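Local coordinates for Non-structural protein 2 (Bluetongue virus, PDB 1UTY) that binds single-stranded RNA, here represented by the RNA-binding domain that makes up the N-terminal part of the orbivirus phosphoprotein NS2, at the interface of chains A and B. Numbering follows the deposited sequence. Chains: chain A/B, Non-structural protein 2.

Contact 1: the interface of chains A and B. Residues chain A 34, 49-51, 106-108; chain B 144-147.
The phenol of A:Tyr34 meets the backbone carbonyl of B:Pro145 at the edge of its ring, and the hydroxyl OH donates a hydrogen bond of 2.6 Å to the carbonyl O of B:Pro145. The geometry suits a directional bond: the donor lies in the carbonyl plane, on a lone pair, with an angle of 133° at the oxygen, while that oxygen lies in the plane of the ring at its rim. With CG of A:Tyr34 anti to its own carbonyl carbon (chi1 -52°), the ring reaches out towards the partner chain tip first. B:Pro145 crosses the phenol obliquely, its CD 3.3 Å from the A:Tyr34 OH, and CB of B:Leu144 also packs against this hydroxyl, so carbon atoms of B:Pro145 and B:Leu144 flank the bonded group.

Beyond the proline, B:Gly146 lies close to chain A through its backbone, its CA 3.9 Å from CB of A:Asn50. Its carbonyl O is bordered by the same CB and by CG1 of A:Val108. The A:Asn50 amide turns away to its own chain, where ND2 donates to the A:Pro51 O at 2.9 Å, above the carbonyl plane and not on a lone pair; this probably steadies the loop that carries both residues.

B:Val147 spreads its two methyls over two parts of chain A. CG1, anti to the backbone N (chi1 180°), reaches CG2 of A:Thr106 at 3.6 Å, and CG2 goes to the ring of A:Pro51, whose CG is also 3.6 Å away. The valine and this proline cross at about a right angle.

Chain A contributes the start of strand 34-39, the loop after strand 44-48 and the middle of strand 102-110, and the extended segment of chain B that precedes its short strand 148-149 lies across them.

Contact 2: the interface of chains A and B. Residues chain A 101-104, 121; chain B 95, 134-136, 142.
Strand 102-110 of chain A, with the loop residue just before it and A:Tyr121 from strand 113-123, receives the loop 134-136 of chain B and B:Pro142, which follows the 3-10 helix 138-140; B:Lys95 from another loop lies at the margin. The main event is the insertion of B:Phe136 among A:Thr102, A:Met104 and A:Tyr121.

One face of the B:Phe136 ring takes the methyl CG2 of A:Thr102, offset toward the rim and 3.9 Å from the ring centroid, a CH-pi contact. Over the centre of the opposite face lies CD of B:Pro142, from the same chain, so the ring is held between a partner methyl and its own proline. The rim is packed as well: CD2 of B:Phe136 meets CG of A:Met104 at 3.7 Å, and CZ touches CD2 of A:Tyr121, whose side chain crosses the phenylalanine at about a right angle. CG of A:Tyr121 stands anti to the backbone N (chi1 -175°), which lays the phenol along its strand, in the N-to-C direction, with one face towards B:Pro142; CG of that proline lies 3.9 Å above this face of the tyrosine ring, toward its rim.

Besides the phenylalanine face, the A:Thr102 methyl, anti to the backbone N, packs against CA of B:Asp135, 3.7 Å away. The amide oxygen OD1 of B:Asn134 comes near both this methyl and OG1, which makes a weak hydrogen bond to it at 3.3 Å. The threonine and asparagine side chains run antiparallel, alongside one another. The amide ND2 of B:Asn134 donates another weak bond to the A:Val101 O at 3.5 Å. Packing of carbon groups thus probably contributes more here than polar bonding.

The site occupies the beginning of strand 102-110 and the late part of strand 113-123, where a loop-rich C-terminal stretch of chain B runs over the chain A beta structure.

Contact 1: the interface of chains A and B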
ATOM      1  N   TYR A  34       3.140  23.327   4.608  1.00 20.89           N
ATOM      2  CA  TYR A  34       2.683  22.353   3.601  1.00 21.26           C
ATOM      3  C   TYR A  34       2.767  22.840   2.172  1.00 21.48           C
ATOM      4  O   TYR A  34       2.725  24.055   1.907  1.00 21.05           O
ATOM      5  CB  TYR A  34       1.242  21.909   3.867  1.00 20.77           C
ATOM      6  CG  TYR A  34       1.030  21.429   5.270  1.00 21.12           C
ATOM      7  CD1 TYR A  34       1.299  20.103   5.627  1.00 20.35           C
ATOM      8  CD2 TYR A  34       0.566  22.304   6.257  1.00 21.27           C
ATOM      9  CE1 TYR A  34       1.110  19.660   6.955  1.00 19.99           C
ATOM     10  CE2 TYR A  34       0.384  21.873   7.576  1.00 20.00           C
ATOM     11  CZ  TYR A  34       0.647  20.555   7.916  1.00 18.96           C
ATOM     12  OH  TYR A  34       0.463  20.152   9.221  1.00 18.26           O
ATOM     13  N   LYS A  49      -0.720  26.942   5.087  1.00 20.94           N
ATOM     14  CA  LYS A  49      -0.422  26.863   6.509  1.00 21.28           C
ATOM     15  C   LYS A  49      -0.952  25.568   7.111  1.00 21.56           C
ATOM     16  O   LYS A  49      -0.375  25.036   8.077  1.00 22.22           O
ATOM     17  CB  LYS A  49      -0.966  28.094   7.274  1.00 21.36           C
ATOM     18  CG  LYS A  49      -2.452  28.450   7.035  1.00 22.30           C
ATOM     19  CD  LYS A  49      -2.884  29.734   7.785  1.00 24.20           C
ATOM     20  CE  LYS A  49      -2.953  30.953   6.868  1.00 27.00           C
ATOM     21  NZ  LYS A  49      -3.231  32.271   7.587  1.00 29.86           N
ATOM     22  N   ASN A  50      -2.050  25.057   6.564  1.00 21.20           N
ATOM     23  CA  ASN A  50      -2.717  23.925   7.198  1.00 21.41           C
ATOM     24  C   ASN A  50      -3.526  23.041   6.240  1.00 21.43           C
ATOM     25  O   ASN A  50      -3.991  23.504   5.198  1.00 22.06           O
ATOM     26  CB  ASN A  50      -3.564  24.393   8.406  1.00 21.13           C
ATOM     27  CG  ASN A  50      -4.796  25.174   7.998  1.00 20.80           C
ATOM     28  OD1 ASN A  50      -4.758  26.398   7.895  1.00 21.76           O
ATOM     29  ND2 ASN A  50      -5.895  24.469   7.759  1.00 19.02           N
ATOM     30  N   PRO A  51      -3.682  21.767   6.588  1.00 21.28           N
ATOM     31  CA  PRO A  51      -4.554  20.873   5.818  1.00 21.50           C
ATOM     32  C   PRO A  51      -6.035  21.217   6.019  1.00 21.42           C
ATOM     33  O   PRO A  51      -6.425  21.724   7.060  1.00 21.11           O
ATOM     34  CB  PRO A  51      -4.248  19.490   6.398  1.00 21.16           C
ATOM     35  CG  PRO A  51      -3.748  19.750   7.754  1.00 20.79           C
ATOM     36  CD  PRO A  51      -3.060  21.087   7.739  1.00 21.03           C
ATOM     37  N   THR A 106      -9.388  16.152  14.303  1.00 22.70           N
ATOM     38  CA  THR A 106      -8.662  17.388  14.555  1.00 22.65           C
ATOM     39  C   THR A 106      -9.591  18.584  14.580  1.00 23.12           C
ATOM     40  O   THR A 106     -10.805  18.449  14.415  1.00 22.88           O
ATOM     41  CB  THR A 106      -7.562  17.638  13.482  1.00 22.37           C
ATOM     42  OG1 THR A 106      -8.156  18.163  12.285  1.00 22.07           O
ATOM     43  CG2 THR A 106      -6.913  16.361  13.026  1.00 22.04           C
ATOM     44  N   ARG A 107      -8.983  19.751  14.800  1.00 23.79           N
ATOM     45  CA  ARG A 107      -9.572  21.040  14.476  1.00 24.27           C
ATOM     46  C   ARG A 107      -8.617  21.805  13.570  1.00 24.68           C
ATOM     47  O   ARG A 107      -7.409  21.838  13.818  1.00 24.47           O
ATOM     48  CB  ARG A 107      -9.827  21.848  15.737  1.00 24.35           C
ATOM     49  CG  ARG A 107     -11.221  21.707  16.280  1.00 24.55           C
ATOM     50  CD  ARG A 107     -11.380  22.301  17.649  1.00 24.71           C
ATOM     51  NE  ARG A 107     -11.629  23.738  17.594  1.00 26.49           N
ATOM     52  CZ  ARG A 107     -12.806  24.291  17.299  1.00 27.43           C
ATOM     53  NH1 ARG A 107     -13.852  23.525  17.003  1.00 27.63           N
ATOM     54  NH2 ARG A 107     -12.937  25.614  17.296  1.00 27.03           N
ATOM     55  N   VAL A 108      -9.169  22.413  12.522  1.00 25.38           N
ATOM     56  CA  VAL A 108      -8.386  23.142  11.527  1.00 26.13           C
ATOM     57  C   VAL A 108      -9.124  24.365  10.971  1.00 27.13           C
ATOM     58  O   VAL A 108     -10.366  24.429  10.987  1.00 27.15           O
ATOM     59  CB  VAL A 108      -7.958  22.240  10.325  1.00 25.80           C
ATOM     60  CG1 VAL A 108      -6.850  21.267  10.725  1.00 25.09           C
ATOM     61  CG2 VAL A 108      -9.156  21.511   9.723  1.00 25.50           C
TER
ATOM     62  N   LEU B 144       1.325  18.283  14.145  1.00 17.25           N
ATOM     63  CA  LEU B 144       1.320  18.806  12.796  1.00 15.88           C
ATOM     64  C   LEU B 144       0.969  20.274  12.825  1.00 14.78           C
ATOM     65  O   LEU B 144       0.008  20.676  13.487  1.00 14.01           O
ATOM     66  CB  LEU B 144       0.351  18.010  11.908  1.00 15.77           C
ATOM     67  CG  LEU B 144       0.621  16.510  11.754  1.00 15.84           C
ATOM     68  CD1 LEU B 144      -0.532  15.822  11.060  1.00 14.72           C
ATOM     69  CD2 LEU B 144       1.917  16.259  11.003  1.00 16.56           C
ATOM     70  N   PRO B 145       1.765  21.072  12.119  1.00 14.22           N
ATOM     71  CA  PRO B 145       1.541  22.524  12.055  1.00 13.97           C
ATOM     72  C   PRO B 145       0.115  22.831  11.604  1.00 13.72           C
ATOM     73  O   PRO B 145      -0.403  22.153  10.709  1.00 13.93           O
ATOM     74  CB  PRO B 145       2.568  22.996  11.018  1.00 13.87           C
ATOM     75  CG  PRO B 145       3.644  21.953  11.041  1.00 14.10           C
ATOM     76  CD  PRO B 145       2.940  20.648  11.333  1.00 13.84           C
ATOM     77  N   GLY B 146      -0.528  23.791  12.259  1.00 13.47           N
ATOM     78  CA  GLY B 146      -1.901  24.146  11.950  1.00 13.47           C
ATOM     79  C   GLY B 146      -2.940  23.073  12.215  1.00 13.59           C
ATOM     80  O   GLY B 146      -4.089  23.232  11.827  1.00 13.53           O
ATOM     81  N   VAL B 147      -2.549  21.987  12.875  1.00 13.84           N
ATOM     82  CA  VAL B 147      -3.499  20.949  13.257  1.00 14.76           C
ATOM     83  C   VAL B 147      -3.714  20.950  14.774  1.00 15.56           C
ATOM     84  O   VAL B 147      -2.828  20.561  15.537  1.00 15.87           O
ATOM     85  CB  VAL B 147      -3.060  19.553  12.745  1.00 14.64           C
ATOM     86  CG1 VAL B 147      -4.048  18.499  13.157  1.00 15.05           C
ATOM     87  CG2 VAL B 147      -2.920  19.556  11.232  1.00 13.77           C
TER

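Contact 2: the interface of chains A and B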
ATOM      1  N   VAL A 101      -3.289   5.143   5.378  1.00 24.77           N
ATOM      2  CA  VAL A 101      -4.014   6.267   5.917  1.00 24.19           C
ATOM      3  C   VAL A 101      -4.401   5.938   7.347  1.00 23.73           C
ATOM      4  O   VAL A 101      -4.920   4.864   7.621  1.00 23.48           O
ATOM      5  CB  VAL A 101      -5.305   6.513   5.096  1.00 23.97           C
ATOM      6  CG1 VAL A 101      -6.269   7.404   5.847  1.00 24.26           C
ATOM      7  CG2 VAL A 101      -4.966   7.109   3.767  1.00 23.89           C
ATOM      8  N   THR A 102      -4.144   6.871   8.256  1.00 23.51           N
ATOM      9  CA  THR A 102      -4.685   6.785   9.606  1.00 23.04           C
ATOM     10  C   THR A 102      -5.490   8.053   9.826  1.00 22.70           C
ATOM     11  O   THR A 102      -4.926   9.128   9.865  1.00 22.78           O
ATOM     12  CB  THR A 102      -3.561   6.666  10.662  1.00 23.15           C
ATOM     13  OG1 THR A 102      -2.666   5.602  10.310  1.00 22.77           O
ATOM     14  CG2 THR A 102      -4.140   6.223  11.999  1.00 22.32           C
ATOM     15  N   PRO A 103      -6.808   7.938   9.914  1.00 22.51           N
ATOM     16  CA  PRO A 103      -7.659   9.109  10.139  1.00 22.61           C
ATOM     17  C   PRO A 103      -7.355   9.799  11.475  1.00 22.84           C
ATOM     18  O   PRO A 103      -6.945   9.155  12.432  1.00 23.03           O
ATOM     19  CB  PRO A 103      -9.077   8.522  10.131  1.00 22.67           C
ATOM     20  CG  PRO A 103      -8.909   7.061  10.362  1.00 22.59           C
ATOM     21  CD  PRO A 103      -7.588   6.694   9.773  1.00 22.62           C
ATOM     22  N   MET A 104      -7.537  11.110  11.521  1.00 23.06           N
ATOM     23  CA  MET A 104      -7.289  11.881  12.732  1.00 23.34           C
ATOM     24  C   MET A 104      -8.462  12.790  12.958  1.00 23.11           C
ATOM     25  O   MET A 104      -8.919  13.454  12.029  1.00 23.39           O
ATOM     26  CB  MET A 104      -6.039  12.758  12.588  1.00 23.21           C
ATOM     27  CG  MET A 104      -4.741  11.996  12.452  1.00 23.89           C
ATOM     28  SD  MET A 104      -3.314  13.074  12.524  1.00 24.22           S
ATOM     29  CE  MET A 104      -3.638  14.206  11.130  1.00 26.38           C
ATOM     30  N   TYR A 121      -3.965  11.056   7.958  1.00 23.60           N
ATOM     31  CA  TYR A 121      -2.514  11.104   8.133  1.00 23.57           C
ATOM     32  C   TYR A 121      -1.798   9.952   7.425  1.00 24.02           C
ATOM     33  O   TYR A 121      -2.132   8.776   7.627  1.00 24.68           O
ATOM     34  CB  TYR A 121      -2.117  11.136   9.615  1.00 23.24           C
ATOM     35  CG  TYR A 121      -0.623  11.299   9.799  1.00 23.08           C
ATOM     36  CD1 TYR A 121       0.022  12.495   9.443  1.00 23.00           C
ATOM     37  CD2 TYR A 121       0.156  10.253  10.267  1.00 21.63           C
ATOM     38  CE1 TYR A 121       1.399  12.639   9.579  1.00 22.03           C
ATOM     39  CE2 TYR A 121       1.533  10.388  10.409  1.00 21.35           C
ATOM     40  CZ  TYR A 121       2.147  11.579  10.069  1.00 22.30           C
ATOM     41  OH  TYR A 121       3.515  11.703  10.208  1.00 22.68           O
TER
ATOM     42  N   LYS B  95      -4.297  -1.728  11.066  1.00 21.29           N
ATOM     43  CA  LYS B  95      -3.210  -1.233  10.215  1.00 21.59           C
ATOM     44  C   LYS B  95      -2.662  -2.402   9.412  1.00 21.14           C
ATOM     45  O   LYS B  95      -2.635  -3.519   9.900  1.00 20.95           O
ATOM     46  CB  LYS B  95      -2.068  -0.662  11.050  1.00 21.12           C
ATOM     47  CG  LYS B  95      -2.281   0.714  11.606  1.00 24.39           C
ATOM     48  CD  LYS B  95      -1.266   0.985  12.731  1.00 27.05           C
ATOM     49  CE  LYS B  95      -1.158   2.464  13.103  1.00 29.98           C
ATOM     50  NZ  LYS B  95      -0.568   2.617  14.483  1.00 31.47           N
ATOM     51  N   ASN B 134      -5.968   0.734  13.870  1.00 27.57           N
ATOM     52  CA  ASN B 134      -5.663   1.804  12.925  1.00 27.64           C
ATOM     53  C   ASN B 134      -6.204   3.176  13.353  1.00 28.00           C
ATOM     54  O   ASN B 134      -7.014   3.790  12.656  1.00 28.02           O
ATOM     55  CB  ASN B 134      -6.158   1.412  11.531  1.00 27.40           C
ATOM     56  CG  ASN B 134      -5.832   2.455  10.467  1.00 27.97           C
ATOM     57  OD1 ASN B 134      -4.775   3.100  10.498  1.00 27.52           O
ATOM     58  ND2 ASN B 134      -6.752   2.629   9.525  1.00 27.43           N
ATOM     59  N   ASP B 135      -5.764   3.632  14.518  1.00 28.62           N
ATOM     60  CA  ASP B 135      -5.994   5.005  14.965  1.00 29.40           C
ATOM     61  C   ASP B 135      -4.875   5.490  15.886  1.00 29.44           C
ATOM     62  O   ASP B 135      -3.900   4.782  16.123  1.00 29.67           O
ATOM     63  CB  ASP B 135      -7.379   5.193  15.611  1.00 29.93           C
ATOM     64  CG  ASP B 135      -7.691   4.159  16.679  1.00 30.92           C
ATOM     65  OD1 ASP B 135      -6.992   4.103  17.718  1.00 32.44           O
ATOM     66  OD2 ASP B 135      -8.652   3.375  16.573  1.00 32.08           O
ATOM     67  N   PHE B 136      -5.003   6.705  16.396  1.00 30.00           N
ATOM     68  CA  PHE B 136      -3.967   7.251  17.256  1.00 30.40           C
ATOM     69  C   PHE B 136      -4.437   7.365  18.695  1.00 30.97           C
ATOM     70  O   PHE B 136      -5.418   8.053  18.977  1.00 30.87           O
ATOM     71  CB  PHE B 136      -3.501   8.609  16.738  1.00 30.20           C
ATOM     72  CG  PHE B 136      -2.699   8.531  15.469  1.00 29.44           C
ATOM     73  CD1 PHE B 136      -1.524   7.778  15.414  1.00 29.31           C
ATOM     74  CD2 PHE B 136      -3.116   9.213  14.331  1.00 28.07           C
ATOM     75  CE1 PHE B 136      -0.784   7.697  14.246  1.00 29.37           C
ATOM     76  CE2 PHE B 136      -2.379   9.154  13.158  1.00 29.13           C
ATOM     77  CZ  PHE B 136      -1.210   8.392  13.110  1.00 30.00           C
ATOM     78  N   PRO B 142       0.408  12.498  16.158  1.00 24.02           N
ATOM     79  CA  PRO B 142       1.477  13.282  15.530  1.00 22.75           C
ATOM     80  C   PRO B 142       1.208  14.767  15.659  1.00 21.60           C
ATOM     81  O   PRO B 142       0.053  15.195  15.586  1.00 21.08           O
ATOM     82  CB  PRO B 142       1.413  12.874  14.051  1.00 22.54           C
ATOM     83  CG  PRO B 142       0.547  11.673  14.003  1.00 23.60           C
ATOM     84  CD  PRO B 142      -0.393  11.763  15.163  1.00 24.05           C
TER

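Contact 1 and contact 2 lie about 15 Å apart, between the centres of their C-alpha atoms, within the same two-fold interface. Strand 102-110 of chain A serves both: its beginning belongs to contact 2 and its middle to contact 1. On the other side, the path of chain B from the residues of contact 2 leads almost directly into contact 1, with B:Pro142 and B:Leu144 close in sequence. The C-terminal stretch of one subunit is thus laid along the beta structure of the other, and two-fold symmetry repeats this with chains exchanged, a reciprocal-arm arrangement that would help hold the pair together if this assembly is biological.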